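Local coordinates for protein HTH-type transcriptional activator ampR (Citrobacter freundii, PDB 3KOS) that regulates transcription of the ampC beta-lactamase gene as a LysR-family DNA-binding protein, of which this chain is the effector-binding domain, at residues I95-P98 / A99-L102; M142-A145 / A146-G149; I184-L187 / Q188-E192. All blocks are in the same frame, centred on the assembly; numbering follows the deposited sequence.

Interaction 1. Residues I95-P98 / A99-L102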
loop_
_atom_site.group_PDB
_atom_site.type_symbol
_atom_site.label_atom_id
_atom_site.label_comp_id
_atom_site.label_asym_id
_atom_site.label_seq_id
_atom_site.Cartn_x
_atom_site.Cartn_y
_atom_site.Cartn_z
ATOM N N ILE A 95 3.984 -26.670 -0.300
ATOM C CA ILE A 95 5.213 -26.296 -0.989
ATOM C C ILE A 95 6.411 -26.945 -0.312
ATOM O O ILE A 95 6.775 -26.595 0.812
ATOM C CB ILE A 95 5.374 -24.759 -1.040
ATOM C CG1 ILE A 95 4.262 -24.158 -1.903
ATOM C CG2 ILE A 95 6.750 -24.369 -1.562
ATOM C CD1 ILE A 95 4.152 -22.641 -1.818
ATOM N N GLN A 96 7.011 -27.910 -1.001
ATOM C CA GLN A 96 8.183 -28.607 -0.483
ATOM C C GLN A 96 9.421 -28.273 -1.308
ATOM O O GLN A 96 10.535 -28.226 -0.782
ATOM C CB GLN A 96 7.939 -30.122 -0.453
ATOM C CG GLN A 96 7.005 -30.577 0.667
ATOM C CD GLN A 96 5.525 -30.434 0.321
ATOM O OE1 GLN A 96 5.094 -30.769 -0.786
ATOM N NE2 GLN A 96 4.736 -29.954 1.282
ATOM N N THR A 97 9.219 -28.026 -2.597
ATOM C CA THR A 97 10.301 -27.642 -3.493
ATOM C C THR A 97 9.897 -26.402 -4.292
ATOM O O THR A 97 8.721 -26.083 -4.390
ATOM C CB THR A 97 10.649 -28.781 -4.482
ATOM O OG1 THR A 97 9.579 -28.944 -5.419
ATOM C CG2 THR A 97 10.859 -30.088 -3.741
ATOM N N PRO A 98 10.880 -25.688 -4.856
ATOM C CA PRO A 98 10.557 -24.473 -5.610
ATOM C C PRO A 98 9.501 -24.673 -6.699
ATOM O O PRO A 98 8.672 -23.786 -6.903
ATOM C CB PRO A 98 11.902 -24.081 -6.217
ATOM C CG PRO A 98 12.891 -24.548 -5.190
ATOM C CD PRO A 98 12.330 -25.842 -4.656
ATOM N N ALA A 99 9.518 -25.809 -7.389
ATOM C CA ALA A 99 8.534 -26.044 -8.442
ATOM C C ALA A 99 7.099 -26.020 -7.902
ATOM O O ALA A 99 6.158 -25.675 -8.623
ATOM C CB ALA A 99 8.819 -27.363 -9.161
ATOM N N ASP A 100 6.938 -26.381 -6.635
ATOM C CA ASP A 100 5.620 -26.413 -6.006
ATOM C C ASP A 100 4.973 -25.027 -5.936
ATOM O O ASP A 100 3.757 -24.910 -5.817
ATOM C CB ASP A 100 5.709 -27.002 -4.593
ATOM C CG ASP A 100 5.968 -28.503 -4.597
ATOM O OD1 ASP A 100 5.660 -29.165 -5.608
ATOM O OD2 ASP A 100 6.481 -29.016 -3.585
ATOM N N ILE A 101 5.791 -23.981 -5.990
ATOM C CA ILE A 101 5.271 -22.618 -5.979
ATOM C C ILE A 101 4.264 -22.446 -7.116
ATOM O O ILE A 101 3.264 -21.730 -6.980
ATOM C CB ILE A 101 6.406 -21.582 -6.088
ATOM C CG1 ILE A 101 7.198 -21.542 -4.778
ATOM C CG2 ILE A 101 5.849 -20.196 -6.417
ATOM C CD1 ILE A 101 8.503 -20.744 -4.840
ATOM N N LEU A 102 4.518 -23.137 -8.225
ATOM C CA LEU A 102 3.709 -22.992 -9.432
ATOM C C LEU A 102 2.345 -23.683 -9.357
ATOM O O LEU A 102 1.550 -23.622 -10.300
ATOM C CB LEU A 102 4.500 -23.444 -10.664
ATOM C CG LEU A 102 5.791 -22.651 -10.852
ATOM C CD1 LEU A 102 6.609 -23.170 -12.020
ATOM C CD2 LEU A 102 5.464 -21.172 -11.038
HETATM O O HOH W 1 11.699 -27.774 -7.635
#
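The D100 carboxylate is the flat group at the centre, and two backbone amides meet its OD2. The N-H of Q96 arrives on the anti lone pair, on the side away from OD1, with N to OD2 2.9 Å. The N-H of T97 comes from above the carboxylate plane, 48° out of it, at 3.1 Å from T97 N to D100 OD2. The Q96 side-chain amide stands beside the same oxygen, its plane turned 65° from the carboxylate, with OE1 3.6 Å from D100 OD2. With CG of D100 set beside its own backbone N and anti to its carbonyl carbon (chi1 -72°), the carboxylate folds back toward the amides of Q96 and T97.

From T97 onward the chain coils: D100 N bonds to T97 O at 2.9 Å, I101 N to P98 O at 3.0 Å, and L102 N to A99 O. The D100 carboxylate, reaching back to those two amides, ties the start of this coil to the residue before it, in the loop between helix 89-92 and strand 106-109. A water accepts from A99 N and makes a weak contact with T97 OG1.

On the buried side, I95 CG2 lies 4.3 Å from I101 CG1. I95 also packs on F104 and F173, while I101 meets W115, W118 and M119 of helix 114-121.

Two N-H donors converging on OD2 satisfy that oxygen, fix the rotation of the carboxylate and would probably stabilise its negative charge.

Interaction 2. Residues M142-A145 / A146-G149. Unlike the reference sequence in segment 146-149: A148 (reference Gly).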
loop_
_atom_site.group_PDB
_atom_site.type_symbol
_atom_site.label_atom_id
_atom_site.label_comp_id
_atom_site.label_asym_id
_atom_site.label_seq_id
_atom_site.Cartn_x
_atom_site.Cartn_y
_atom_site.Cartn_z
HETATM N N MSE A 142 0.854 -6.209 -1.700
HETATM C CA MSE A 142 1.126 -7.574 -2.154
HETATM C C MSE A 142 1.060 -8.580 -0.995
HETATM O O MSE A 142 0.517 -9.679 -1.147
HETATM C CB MSE A 142 2.508 -7.657 -2.811
HETATM C CG MSE A 142 2.833 -9.038 -3.294
HETATM SE SE MSE A 142 4.737 -9.190 -3.798
HETATM C CE MSE A 142 4.859 -7.743 -5.114
ATOM N N LEU A 143 1.634 -8.216 0.150
ATOM C CA LEU A 143 1.690 -9.144 1.292
ATOM C C LEU A 143 0.341 -9.301 1.982
ATOM O O LEU A 143 0.085 -10.319 2.629
ATOM C CB LEU A 143 2.774 -8.742 2.303
ATOM C CG LEU A 143 4.131 -9.428 2.092
ATOM C CD1 LEU A 143 4.050 -10.918 2.396
ATOM C CD2 LEU A 143 4.665 -9.199 0.670
ATOM N N GLU A 144 -0.524 -8.300 1.852
ATOM C CA GLU A 144 -1.901 -8.466 2.299
ATOM C C GLU A 144 -2.573 -9.536 1.459
ATOM O O GLU A 144 -3.254 -10.418 1.989
ATOM C CB GLU A 144 -2.688 -7.148 2.238
ATOM C CG GLU A 144 -2.259 -6.143 3.289
ATOM C CD GLU A 144 -2.429 -6.684 4.707
ATOM O OE1 GLU A 144 -1.413 -6.795 5.433
ATOM O OE2 GLU A 144 -3.579 -7.010 5.084
ATOM N N ALA A 145 -2.380 -9.463 0.141
ATOM C CA ALA A 145 -2.953 -10.469 -0.756
ATOM C C ALA A 145 -2.371 -11.851 -0.465
ATOM O O ALA A 145 -3.094 -12.847 -0.475
ATOM C CB ALA A 145 -2.712 -10.086 -2.213
ATOM N N ALA A 146 -1.063 -11.911 -0.208
ATOM C CA ALA A 146 -0.412 -13.175 0.143
ATOM C C ALA A 146 -0.937 -13.763 1.458
ATOM O O ALA A 146 -1.150 -14.977 1.560
ATOM C CB ALA A 146 1.113 -13.012 0.194
ATOM N N GLN A 147 -1.149 -12.921 2.465
ATOM C CA GLN A 147 -1.708 -13.421 3.725
ATOM C C GLN A 147 -3.077 -14.041 3.500
ATOM O O GLN A 147 -3.453 -14.991 4.193
ATOM C CB GLN A 147 -1.832 -12.314 4.762
ATOM C CG GLN A 147 -0.518 -11.813 5.315
ATOM C CD GLN A 147 -0.731 -10.596 6.163
ATOM O OE1 GLN A 147 -1.242 -10.687 7.280
ATOM N NE2 GLN A 147 -0.365 -9.439 5.632
ATOM N N ALA A 148 -3.819 -13.510 2.531
ATOM C CA ALA A 148 -5.162 -14.005 2.216
ATOM C C ALA A 148 -5.126 -15.277 1.386
ATOM O O ALA A 148 -6.172 -15.845 1.059
ATOM C CB ALA A 148 -5.977 -12.930 1.485
ATOM N N GLY A 149 -3.922 -15.712 1.026
ATOM C CA GLY A 149 -3.759 -16.887 0.188
ATOM C C GLY A 149 -4.056 -16.680 -1.287
ATOM O O GLY A 149 -4.383 -17.641 -1.985
#
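Q147 and E144 lie side by side on the last turns of helix 139-147, pointing the same way, with amide and carboxylate planes 84° apart. Chi1 of Q147 (-70°) puts CG beside its backbone N and turns the chain back over L143 O, 3.1 Å from CG; the extended course beyond gives the reach. NE2 donates to L143 O at 3.2 Å, and that oxygen lies near the amide plane. L143 O also takes the helical N-H of Q147, with Q147 N 2.9 Å away, and the two donors reach it from opposite faces of the carbonyl plane. E144 bends at chi2 (-59°), bringing OE1 to 2.9 Å from Q147 NE2 in a weak bond.

The helix ends just beyond. A148, which differs from the reference sequence, donates from its N to E144 O, and G149 takes a positive phi to complete a Schellman motif.

On the inner side, L143 CD1 touches A146 CB at 4.2 Å, both facing I169 and strand 153-156, while selenomethionine M142, extended as far as its selenium, meets A153 and L107. The outer side meets the second subunit: E144 OE1 comes close to E144 OE1 of that chain, and Q147 packs on its R168.

Interaction 3. Residues I184-L187 / Q188-E192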
loop_
_atom_site.group_PDB
_atom_site.type_symbol
_atom_site.label_atom_id
_atom_site.label_comp_id
_atom_site.label_asym_id
_atom_site.label_seq_id
_atom_site.Cartn_x
_atom_site.Cartn_y
_atom_site.Cartn_z
ATOM N N ILE A 184 18.170 6.704 0.475
ATOM C CA ILE A 184 17.590 8.022 0.714
ATOM C C ILE A 184 18.189 9.002 -0.311
ATOM O O ILE A 184 19.395 9.014 -0.528
ATOM C CB ILE A 184 17.809 8.500 2.175
ATOM C CG1 ILE A 184 17.044 9.808 2.439
ATOM C CG2 ILE A 184 19.297 8.624 2.503
ATOM C CD1 ILE A 184 16.860 10.142 3.935
ATOM N N THR A 185 17.350 9.796 -0.954
ATOM C CA THR A 185 17.821 10.626 -2.057
ATOM C C THR A 185 17.378 12.079 -1.937
ATOM O O THR A 185 16.276 12.371 -1.463
ATOM C CB THR A 185 17.410 10.042 -3.448
ATOM O OG1 THR A 185 15.997 10.175 -3.656
ATOM C CG2 THR A 185 17.790 8.578 -3.536
ATOM N N ARG A 186 18.264 12.981 -2.358
ATOM C CA ARG A 186 17.988 14.411 -2.405
ATOM C C ARG A 186 18.197 14.852 -3.848
ATOM O O ARG A 186 19.211 14.513 -4.459
ATOM C CB ARG A 186 18.984 15.151 -1.485
ATOM C CG ARG A 186 18.934 16.664 -1.552
ATOM C CD ARG A 186 20.106 17.311 -0.776
ATOM N NE ARG A 186 21.414 16.903 -1.294
ATOM C CZ ARG A 186 22.081 17.572 -2.231
ATOM N NH1 ARG A 186 21.569 18.681 -2.745
ATOM N NH2 ARG A 186 23.259 17.139 -2.652
ATOM N N LEU A 187 17.244 15.579 -4.413
ATOM C CA LEU A 187 17.485 16.179 -5.725
ATOM C C LEU A 187 18.732 17.035 -5.595
ATOM O O LEU A 187 18.878 17.759 -4.619
ATOM C CB LEU A 187 16.311 17.058 -6.149
ATOM C CG LEU A 187 15.058 16.318 -6.609
ATOM C CD1 LEU A 187 14.007 17.311 -7.079
ATOM C CD2 LEU A 187 15.418 15.339 -7.722
ATOM N N GLN A 188 19.630 16.960 -6.566
ATOM C CA GLN A 188 20.850 17.754 -6.485
ATOM C C GLN A 188 20.543 19.242 -6.386
ATOM O O GLN A 188 21.326 20.005 -5.830
ATOM C CB GLN A 188 21.797 17.444 -7.646
ATOM C CG GLN A 188 22.391 16.045 -7.550
ATOM C CD GLN A 188 23.613 15.843 -8.425
ATOM O OE1 GLN A 188 23.680 16.341 -9.555
ATOM N NE2 GLN A 188 24.588 15.093 -7.908
ATOM N N SER A 189 19.382 19.648 -6.886
ATOM C CA SER A 189 18.989 21.054 -6.837
ATOM C C SER A 189 18.298 21.453 -5.534
ATOM O O SER A 189 17.960 22.619 -5.346
ATOM C CB SER A 189 18.087 21.392 -8.023
ATOM O OG SER A 189 16.925 20.585 -8.008
ATOM N N ARG A 190 18.079 20.493 -4.641
ATOM C CA ARG A 190 17.438 20.776 -3.357
ATOM C C ARG A 190 18.516 21.053 -2.309
ATOM O O ARG A 190 19.412 20.235 -2.110
ATOM C CB ARG A 190 16.583 19.586 -2.909
ATOM C CG ARG A 190 15.781 19.822 -1.627
ATOM C CD ARG A 190 14.450 20.496 -1.908
ATOM N NE ARG A 190 13.688 20.784 -0.694
ATOM C CZ ARG A 190 12.424 21.198 -0.689
ATOM N NH1 ARG A 190 11.770 21.359 -1.838
ATOM N NH2 ARG A 190 11.800 21.439 0.459
ATOM N N PRO A 191 18.440 22.212 -1.644
ATOM C CA PRO A 191 19.446 22.577 -0.639
ATOM C C PRO A 191 19.435 21.613 0.541
ATOM O O PRO A 191 18.367 21.264 1.032
ATOM C CB PRO A 191 18.987 23.962 -0.167
ATOM C CG PRO A 191 18.114 24.477 -1.259
ATOM C CD PRO A 191 17.440 23.275 -1.843
ATOM N N GLU A 192 20.612 21.189 0.983
ATOM C CA GLU A 192 20.717 20.324 2.155
ATOM C C GLU A 192 20.761 21.151 3.438
ATOM O O GLU A 192 21.668 21.965 3.636
ATOM C CB GLU A 192 21.954 19.443 2.037
ATOM C CG GLU A 192 22.104 18.409 3.120
ATOM C CD GLU A 192 23.486 17.782 3.114
ATOM O OE1 GLU A 192 24.450 18.447 3.566
ATOM O OE2 GLU A 192 23.616 16.629 2.655
#
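R186 reaches over the turn that follows its strand and points NH1 at the backbone carbonyl of R190, 2.7 Å from NH1 to O. The bond is well aligned: the oxygen sits at the edge of the guanidinium, only 7° out of its plane. A second, weak bond runs from the same NH1 to Q188 O at 3.4 Å. Extended chi1 and chi2 lay the methylenes beside the R190 carbonyl, with R186 CD 3.3 Å from R190 O, and the bend at chi3 (60°) turns the guanidinium to make NH1 face that oxygen. On the way CG of R186 lies 4.0 Å from R190 CB, and its CD lies 4.0 Å from E192 CB.

The turn that presents these carbonyls is type I, from L187 to R190, closed by R190 N donating to L187 O at 2.8 Å. It ends strand 181-187, which runs inside the mixed sheet between strands 61-66 and 73-86, and the loop then leads to helix 194-209.

Farther out, the side chains of R186 and E192 cross at about a right angle. R186 NE and E192 OE2 are 4.5 Å apart, with the oxygen well out of the guanidinium plane, an attraction of charges and no more. Each charged side chain has a salt-bridge partner in the next shell: R186 NH2 pairs with D74, R190 NH2 with D60, and E192 OE1 with R197 on helix 194-209. The backbone of R186 also bonds to that of D74.

The three contacts follow one another along the chain inside a single LysR substrate-binding domain, and none touches another. Interactions 1 and 2 are neighbours, with centres 18 Å apart on the same side of the chain's centre: the turn at 95-102 precedes strand 106-109, and helix 139-147 follows that strand's parallel partner, 133-136, and packs on 106-109. Interaction 3 lies on the opposite side, 44 Å from interaction 1 and 35 Å from interaction 2 between centres, at the end of strand 181-187 in the six-stranded mixed sheet. This spread is consistent with the two-lobed, periplasmic-binding-protein-like fold of the family. Interaction 2 alone meets the second subunit.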